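Local coordinates for myosin-2 (Saccharomyces cerevisiae, PDB 6IXO), which moves organelles and other cargo along actin cables, its globular tail domain, the part present here, binding receptor proteins on the cargo, at residues Asn223-Ala228 with Thr378-Leu383. Residues are numbered along the deposited sequence; the frame is centred on the assembly and turned at random. Where two conformers were deposited one is given.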
ATOM      1  N   ASN A 223       1.794 -12.032  -0.987  1.00 42.02           N
ATOM      2  CA  ASN A 223       2.879 -11.389  -1.736  0.53 41.83           C
ATOM      3  C   ASN A 223       2.416 -10.542  -2.929  1.00 40.16           C
ATOM      4  O   ASN A 223       3.077  -9.560  -3.288  1.00 36.04           O
ATOM      5  CB  ASN A 223       3.893 -12.439  -2.224  0.53 45.83           C
ATOM      6  CG  ASN A 223       4.931 -12.799  -1.161  0.53 53.21           C
ATOM      7  OD1 ASN A 223       5.082 -12.099  -0.151  0.53 51.27           O
ATOM      8  ND2 ASN A 223       5.662 -13.896  -1.390  0.53 59.95           N
ATOM      9  N   GLU A 224       1.306 -10.912  -3.558  1.00 38.10           N
ATOM     10  CA  GLU A 224       0.761 -10.087  -4.654  1.00 40.16           C
ATOM     11  C   GLU A 224       0.465  -8.664  -4.208  1.00 35.30           C
ATOM     12  O   GLU A 224       0.567  -7.717  -4.978  1.00 34.91           O
ATOM     13  CB  GLU A 224      -0.537 -10.698  -5.193  1.00 45.68           C
ATOM     14  CG  GLU A 224      -0.336 -11.991  -5.919  1.00 51.58           C
ATOM     15  CD  GLU A 224      -0.417 -13.231  -5.015  1.00 61.81           C
ATOM     16  OE1 GLU A 224      -0.427 -13.122  -3.761  1.00 56.90           O
ATOM     17  OE2 GLU A 224      -0.473 -14.332  -5.588  1.00 68.44           O
ATOM     18  N   VAL A 225       0.068  -8.520  -2.959  1.00 31.07           N
ATOM     19  CA  VAL A 225      -0.307  -7.215  -2.467  1.00 30.25           C
ATOM     20  C   VAL A 225       0.948  -6.365  -2.250  1.00 29.84           C
ATOM     21  O   VAL A 225       0.997  -5.158  -2.565  1.00 30.29           O
ATOM     22  CB  VAL A 225      -1.089  -7.345  -1.155  1.00 31.56           C
ATOM     23  CG1 VAL A 225      -1.256  -5.979  -0.511  1.00 28.65           C
ATOM     24  CG2 VAL A 225      -2.477  -8.031  -1.402  1.00 29.48           C
ATOM     25  N   PHE A 226       1.965  -7.001  -1.695  1.00 29.93           N
ATOM     26  CA  PHE A 226       3.266  -6.348  -1.561  1.00 29.05           C
ATOM     27  C   PHE A 226       3.771  -5.858  -2.931  1.00 30.08           C
ATOM     28  O   PHE A 226       4.232  -4.698  -3.092  1.00 28.89           O
ATOM     29  CB  PHE A 226       4.271  -7.318  -0.926  1.00 31.35           C
ATOM     30  CG  PHE A 226       5.721  -6.782  -0.981  1.00 30.63           C
ATOM     31  CD1 PHE A 226       6.102  -5.758  -0.149  1.00 28.71           C
ATOM     32  CD2 PHE A 226       6.629  -7.334  -1.830  1.00 32.63           C
ATOM     33  CE1 PHE A 226       7.437  -5.227  -0.170  1.00 31.20           C
ATOM     34  CE2 PHE A 226       7.977  -6.839  -1.883  1.00 37.45           C
ATOM     35  CZ  PHE A 226       8.372  -5.779  -1.044  1.00 35.37           C
ATOM     36  N   HIS A 227       3.706  -6.744  -3.928  1.00 30.92           N
ATOM     37  CA  HIS A 227       4.137  -6.382  -5.280  0.58 32.63           C
ATOM     38  C   HIS A 227       3.386  -5.156  -5.788  1.00 31.64           C
ATOM     39  O   HIS A 227       3.976  -4.248  -6.362  1.00 26.20           O
ATOM     40  CB  HIS A 227       3.948  -7.546  -6.272  0.58 29.92           C
ATOM     41  CG  HIS A 227       4.497  -7.249  -7.633  0.58 38.24           C
ATOM     42  ND1 HIS A 227       3.731  -6.706  -8.646  0.58 42.61           N
ATOM     43  CD2 HIS A 227       5.752  -7.359  -8.132  0.58 37.62           C
ATOM     44  CE1 HIS A 227       4.490  -6.508  -9.712  0.58 39.18           C
ATOM     45  NE2 HIS A 227       5.719  -6.895  -9.425  0.58 37.11           N
ATOM     46  N   ALA A 228       2.078  -5.125  -5.589  1.00 29.47           N
ATOM     47  CA  ALA A 228       1.267  -4.007  -6.133  1.00 25.73           C
ATOM     48  C   ALA A 228       1.631  -2.710  -5.448  1.00 27.13           C
ATOM     49  O   ALA A 228       1.815  -1.677  -6.090  1.00 26.93           O
ATOM     50  CB  ALA A 228      -0.290  -4.323  -5.941  1.00 27.72           C
ATOM     51  N   THR A 378      -6.676  -0.264  -8.380  1.00 29.01           N
ATOM     52  CA  THR A 378      -7.260  -1.581  -8.196  1.00 30.33           C
ATOM     53  C   THR A 378      -6.834  -2.157  -6.835  1.00 32.73           C
ATOM     54  O   THR A 378      -5.671  -2.111  -6.478  1.00 30.44           O
ATOM     55  CB  THR A 378      -6.850  -2.529  -9.342  1.00 36.63           C
ATOM     56  OG1 THR A 378      -7.292  -1.968 -10.583  1.00 36.67           O
ATOM     57  CG2 THR A 378      -7.536  -3.957  -9.177  1.00 33.36           C
ATOM     58  N   ASP A 379      -7.777  -2.743  -6.089  1.00 31.66           N
ATOM     59  CA  ASP A 379      -7.419  -3.321  -4.813  1.00 31.66           C
ATOM     60  C   ASP A 379      -6.761  -4.680  -5.112  1.00 30.28           C
ATOM     61  O   ASP A 379      -7.460  -5.605  -5.568  1.00 32.14           O
ATOM     62  CB  ASP A 379      -8.700  -3.487  -3.933  1.00 35.87           C
ATOM     63  CG  ASP A 379      -8.444  -4.259  -2.636  1.00 36.24           C
ATOM     64  OD1 ASP A 379      -7.266  -4.581  -2.283  1.00 33.97           O
ATOM     65  OD2 ASP A 379      -9.450  -4.504  -1.933  1.00 37.53           O
ATOM     66  N   PRO A 380      -5.476  -4.852  -4.785  1.00 29.87           N
ATOM     67  CA  PRO A 380      -4.826  -6.101  -5.246  1.00 25.05           C
ATOM     68  C   PRO A 380      -5.399  -7.315  -4.482  1.00 27.11           C
ATOM     69  O   PRO A 380      -5.315  -8.419  -4.982  1.00 31.55           O
ATOM     70  CB  PRO A 380      -3.349  -5.888  -4.917  1.00 26.82           C
ATOM     71  CG  PRO A 380      -3.371  -4.919  -3.739  1.00 30.92           C
ATOM     72  CD  PRO A 380      -4.543  -3.993  -4.023  1.00 33.55           C
ATOM     73  N   PHE A 381      -5.956  -7.087  -3.297  1.00 26.87           N
ATOM     74  CA  PHE A 381      -6.683  -8.182  -2.573  1.00 27.23           C
ATOM     75  C   PHE A 381      -7.828  -8.750  -3.388  1.00 33.36           C
ATOM     76  O   PHE A 381      -8.190  -9.937  -3.260  1.00 37.03           O
ATOM     77  CB  PHE A 381      -7.251  -7.669  -1.249  1.00 28.88           C
ATOM     78  CG  PHE A 381      -6.208  -7.486  -0.188  1.00 36.82           C
ATOM     79  CD1 PHE A 381      -5.668  -8.587   0.469  1.00 33.19           C
ATOM     80  CD2 PHE A 381      -5.728  -6.220   0.127  1.00 38.22           C
ATOM     81  CE1 PHE A 381      -4.696  -8.435   1.461  1.00 37.37           C
ATOM     82  CE2 PHE A 381      -4.735  -6.058   1.105  1.00 46.19           C
ATOM     83  CZ  PHE A 381      -4.229  -7.164   1.779  1.00 43.16           C
ATOM     84  N   SER A 382      -8.464  -7.893  -4.187  1.00 29.36           N
ATOM     85  CA  SER A 382      -9.695  -8.297  -4.868  1.00 35.29           C
ATOM     86  C   SER A 382      -9.363  -9.275  -6.014  1.00 38.05           C
ATOM     87  O   SER A 382     -10.271  -9.891  -6.610  1.00 36.20           O
ATOM     88  CB  SER A 382     -10.447  -7.075  -5.408  1.00 33.31           C
ATOM     89  OG  SER A 382      -9.810  -6.598  -6.595  1.00 31.70           O
ATOM     90  N   LEU A 383      -8.070  -9.402  -6.320  1.00 31.36           N
ATOM     91  CA  LEU A 383      -7.630 -10.201  -7.454  1.00 35.35           C
ATOM     92  C   LEU A 383      -7.214 -11.605  -7.033  1.00 36.36           C
ATOM     93  O   LEU A 383      -6.871 -12.429  -7.872  1.00 37.01           O
ATOM     94  CB  LEU A 383      -6.443  -9.536  -8.177  1.00 34.51           C
ATOM     95  CG  LEU A 383      -6.691  -8.114  -8.667  1.00 37.19           C
ATOM     96  CD1 LEU A 383      -5.380  -7.607  -9.316  1.00 36.04           C
ATOM     97  CD2 LEU A 383      -7.830  -8.045  -9.642  1.00 33.99           C
TER
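Val225 sets one methyl almost exactly over the middle of the Phe381 ring: CG2 lies 3.6 Å from the ring centroid and 9° off the ring normal, a CH-pi contact. The other methyl, CG1, lies over the same face, toward CE2 and CZ, 3.8 Å from Phe381 CE2. Branched valine thus offers two methyls to one face, and the flat phenylalanine can receive both. With CG1 anti to the backbone N (chi1 170°), CG2 stands beside that nitrogen and also touches Pro380, its CG 4.0 Å from Val225 CG2. One helical turn on, Ala228 brings a single methyl, CB, 3.6 Å from Pro380 CB, so the helix packs closely on the rigid, apolar proline ring. Asp379 OD1, approached from above the carboxylate plane, accepts from Phe381 N at 3.0 Å and so forms an Asx turn; Asp379 O takes both Ser382 N and Ser382 OG, the latter at 2.8 Å. Asp379 OD2 is hydrogen-bonded to Ser155 OG. The loop after helix 336-350 thus packs on the start of helix 223-247, with helices 97-124 and 134-180 completing its surroundings. Polar groups shape the turn from within, while its grip on this helix is apolar and depends on the fit of methyls, proline and ring.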